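Local coordinates for protein putative sortase (Streptococcus pneumoniae, PDB 2W1K) that probably links pilin subunits covalently into pilus fibres on the pneumococcal surface, as a class C sortase transpeptidase, at residues 145-150 with 187-192. Sequence-based numbering, arbitrary orientation. Where two conformers were deposited one is given.
Sequences YQMMDT and VNFERV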
ATOM      1  N   TYR A 145       1.109   7.321  -8.701  1.00 27.17           N
ATOM      2  CA  TYR A 145       1.191   8.414  -7.677  1.00 27.77           C
ATOM      3  C   TYR A 145       2.540   9.132  -7.737  1.00 28.17           C
ATOM      4  O   TYR A 145       3.486   8.662  -8.285  1.00 28.52           O
ATOM      5  CB  TYR A 145       1.124   7.763  -6.254  1.00 27.84           C
ATOM      6  CG  TYR A 145      -0.199   7.085  -5.878  1.00 30.26           C
ATOM      7  CD1 TYR A 145      -0.551   5.814  -6.359  1.00 30.10           C
ATOM      8  CD2 TYR A 145      -1.067   7.701  -5.010  1.00 26.54           C
ATOM      9  CE1 TYR A 145      -1.751   5.222  -5.958  1.00 25.85           C
ATOM     10  CE2 TYR A 145      -2.248   7.115  -4.600  1.00 27.48           C
ATOM     11  CZ  TYR A 145      -2.596   5.865  -5.057  1.00 30.48           C
ATOM     12  OH  TYR A 145      -3.822   5.299  -4.557  1.00 25.98           O
ATOM     13  N   GLN A 146       2.649  10.272  -7.097  1.00 28.97           N
ATOM     14  CA  GLN A 146       3.868  10.905  -7.055  1.00 29.44           C
ATOM     15  C   GLN A 146       4.141  11.446  -5.625  1.00 28.58           C
ATOM     16  O   GLN A 146       3.239  11.959  -4.927  1.00 26.92           O
ATOM     17  CB  GLN A 146       3.942  11.979  -8.138  1.00 30.44           C
ATOM     18  CG  GLN A 146       3.071  13.114  -7.849  1.00 38.76           C
ATOM     19  CD  GLN A 146       3.357  14.290  -8.785  1.00 47.30           C
ATOM     20  OE1 GLN A 146       4.189  14.204  -9.739  1.00 46.68           O
ATOM     21  NE2 GLN A 146       2.669  15.382  -8.521  1.00 46.36           N
ATOM     22  N   MET A 147       5.396  11.288  -5.211  1.00 26.96           N
ATOM     23  CA  MET A 147       5.818  11.759  -3.877  1.00 26.76           C
ATOM     24  C   MET A 147       5.613  13.243  -3.669  1.00 27.57           C
ATOM     25  O   MET A 147       6.091  14.100  -4.493  1.00 26.63           O
ATOM     26  CB  MET A 147       7.219  11.318  -3.606  1.00 27.56           C
ATOM     27  CG  MET A 147       7.582  11.292  -2.077  1.00 30.16           C
ATOM     28  SD  MET A 147       8.096  12.926  -1.614  1.00 33.21           S
ATOM     29  CE  MET A 147       9.237  12.612  -0.254  1.00 28.25           C
ATOM     30  N   MET A 148       4.853  13.540  -2.615  1.00 27.76           N
ATOM     31  CA  MET A 148       4.503  14.893  -2.249  0.50 28.96           C
ATOM     32  C   MET A 148       5.322  15.431  -1.063  1.00 31.39           C
ATOM     33  O   MET A 148       5.890  16.544  -1.155  1.00 30.64           O
ATOM     34  CB  MET A 148       3.029  15.012  -1.877  0.50 28.19           C
ATOM     35  CG  MET A 148       2.054  14.714  -2.978  0.50 26.97           C
ATOM     36  SD  MET A 148       2.004  15.983  -4.266  0.50 33.72           S
ATOM     37  CE  MET A 148       3.245  15.398  -5.443  0.50 26.17           C
ATOM     38  N   ASP A 149       5.386  14.692   0.057  1.00 31.44           N
ATOM     39  CA  ASP A 149       6.052  15.235   1.252  1.00 33.56           C
ATOM     40  C   ASP A 149       6.217  14.087   2.271  1.00 34.19           C
ATOM     41  O   ASP A 149       5.814  12.934   1.977  1.00 34.34           O
ATOM     42  CB  ASP A 149       5.287  16.467   1.848  1.00 33.17           C
ATOM     43  CG  ASP A 149       3.916  16.086   2.423  1.00 40.27           C
ATOM     44  OD1 ASP A 149       3.648  14.900   2.696  1.00 43.21           O
ATOM     45  OD2 ASP A 149       3.049  16.971   2.576  1.00 49.63           O
ATOM     46  N   THR A 150       6.822  14.380   3.431  1.00 34.28           N
ATOM     47  CA  THR A 150       7.035  13.393   4.476  1.00 35.10           C
ATOM     48  C   THR A 150       6.727  13.945   5.858  1.00 35.51           C
ATOM     49  O   THR A 150       6.627  15.130   6.088  1.00 34.66           O
ATOM     50  CB  THR A 150       8.459  12.811   4.411  1.00 34.99           C
ATOM     51  OG1 THR A 150       9.382  13.795   4.877  1.00 38.31           O
ATOM     52  CG2 THR A 150       8.846  12.538   2.966  1.00 35.12           C
ATOM     53  N   VAL A 187       5.760   8.806   4.325  1.00 31.18           N
ATOM     54  CA  VAL A 187       5.989   9.399   3.045  1.00 28.97           C
ATOM     55  C   VAL A 187       4.628   9.408   2.277  1.00 30.47           C
ATOM     56  O   VAL A 187       4.036   8.357   2.020  1.00 29.57           O
ATOM     57  CB  VAL A 187       7.077   8.550   2.257  1.00 29.02           C
ATOM     58  CG1 VAL A 187       7.427   9.261   0.987  1.00 24.09           C
ATOM     59  CG2 VAL A 187       8.400   8.312   3.119  1.00 29.60           C
ATOM     60  N   ASN A 188       4.106  10.604   1.968  1.00 31.37           N
ATOM     61  CA  ASN A 188       2.824  10.809   1.287  1.00 31.12           C
ATOM     62  C   ASN A 188       2.983  10.923  -0.200  1.00 31.14           C
ATOM     63  O   ASN A 188       3.919  11.604  -0.700  1.00 30.88           O
ATOM     64  CB  ASN A 188       2.077  12.009   1.884  1.00 30.29           C
ATOM     65  CG  ASN A 188       2.016  11.890   3.414  1.00 30.93           C
ATOM     66  OD1 ASN A 188       1.584  10.870   3.914  1.00 29.50           O
ATOM     67  ND2 ASN A 188       2.605  12.846   4.135  1.00 30.32           N
ATOM     68  N   PHE A 189       2.074  10.262  -0.907  1.00 29.39           N
ATOM     69  CA  PHE A 189       2.095  10.296  -2.346  1.00 29.57           C
ATOM     70  C   PHE A 189       0.705  10.727  -2.844  1.00 29.83           C
ATOM     71  O   PHE A 189      -0.281  10.261  -2.287  1.00 30.10           O
ATOM     72  CB  PHE A 189       2.290   8.859  -2.854  1.00 28.80           C
ATOM     73  CG  PHE A 189       3.700   8.337  -2.709  1.00 34.42           C
ATOM     74  CD1 PHE A 189       4.169   7.851  -1.464  1.00 32.90           C
ATOM     75  CD2 PHE A 189       4.559   8.301  -3.822  1.00 29.42           C
ATOM     76  CE1 PHE A 189       5.504   7.347  -1.341  1.00 32.57           C
ATOM     77  CE2 PHE A 189       5.868   7.777  -3.703  1.00 29.28           C
ATOM     78  CZ  PHE A 189       6.319   7.301  -2.458  1.00 32.28           C
ATOM     79  N   GLU A 190       0.611  11.560  -3.903  1.00 29.68           N
ATOM     80  CA  GLU A 190      -0.697  11.952  -4.418  1.00 29.57           C
ATOM     81  C   GLU A 190      -0.936  11.174  -5.734  1.00 29.33           C
ATOM     82  O   GLU A 190      -0.014  10.945  -6.536  1.00 29.28           O
ATOM     83  CB  GLU A 190      -0.815  13.491  -4.674  1.00 29.19           C
ATOM     84  CG  GLU A 190      -2.286  13.871  -4.922  1.00 33.13           C
ATOM     85  CD  GLU A 190      -2.563  15.425  -5.024  1.00 41.09           C
ATOM     86  OE1 GLU A 190      -1.580  16.155  -5.054  1.00 43.65           O
ATOM     87  OE2 GLU A 190      -3.753  15.868  -5.076  1.00 39.08           O
ATOM     88  N   ARG A 191      -2.178  10.780  -5.940  1.00 28.65           N
ATOM     89  CA  ARG A 191      -2.541  10.039  -7.086  1.00 28.32           C
ATOM     90  C   ARG A 191      -2.500  10.904  -8.283  1.00 29.25           C
ATOM     91  O   ARG A 191      -3.057  12.031  -8.263  1.00 27.49           O
ATOM     92  CB  ARG A 191      -3.949   9.524  -6.952  1.00 27.57           C
ATOM     93  CG  ARG A 191      -4.373   8.758  -8.246  1.00 26.22           C
ATOM     94  CD  ARG A 191      -5.859   8.133  -7.987  1.00 21.59           C
ATOM     95  NE  ARG A 191      -5.852   7.080  -6.958  1.00 26.96           N
ATOM     96  CZ  ARG A 191      -6.548   5.928  -7.066  1.00 31.42           C
ATOM     97  NH1 ARG A 191      -7.429   5.715  -8.101  1.00 22.85           N
ATOM     98  NH2 ARG A 191      -6.399   4.992  -6.170  1.00 26.98           N
ATOM     99  N   VAL A 192      -1.904  10.353  -9.339  1.00 28.26           N
ATOM    100  CA  VAL A 192      -1.835  11.076 -10.613  1.00 32.46           C
ATOM    101  C   VAL A 192      -2.763  10.581 -11.785  1.00 31.52           C
ATOM    102  O   VAL A 192      -3.365  11.382 -12.514  1.00 32.45           O
ATOM    103  CB  VAL A 192      -0.271  11.138 -11.035  1.00 31.38           C
ATOM    104  CG1 VAL A 192      -0.081  11.275 -12.435  1.00 35.36           C
ATOM    105  CG2 VAL A 192       0.415  12.183 -10.245  1.00 35.49           C
TER
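Tyr-145 faces Arg-191 as a non-hydrogen-bonded pair between the antiparallel strands 141-153 and 183-196, neighbours in the sortase beta-barrel. Its CB packs on Phe-189 CB at 3.8 Å; CD2 then passes Arg-191 N, CE2 comes 3.8 Å from Arg-191 CB, and OH accepts a hydrogen bond from Arg-191 NH2 at 3.1 Å. Arg-191 runs extended to CD and bends at chi3 (-67°), which starts its NE toward the phenol end; the guanidinium stands 84° from the ring plane and meets OH near its edge. On the same face of the sheet as Tyr-145, Met-147 CG lies over one face of the Phe-189 ring, offset toward the rim, its CB makes an off-centre CH-pi contact, and CG also reaches Val-187 CG1 at 3.7 Å. The register shifts by one residue at a classic beta bulge, where Met-148 and Asp-149 both oppose Asn-188: Met-148 N donates to Asn-188 O, and Asn-188 N to Asp-149 O. On the other face Asn-188 ND2 gives Asp-149 OD1 a nearly straight bond of 2.7 Å, in the amide plane and close to the carboxylate C-O axis. Asn-188 ND2 also binds Glu-151, while its OD1 bonds with Thr-171 and Arg-107, probably fixing the amide flip. Arg-191 NH1 forms a salt bridge to a MES sulfonate, probably from the crystallisation liquor; the guanidinium charge, partly offset by the sulfonate, would probably polarise the Tyr-145 hydroxyl.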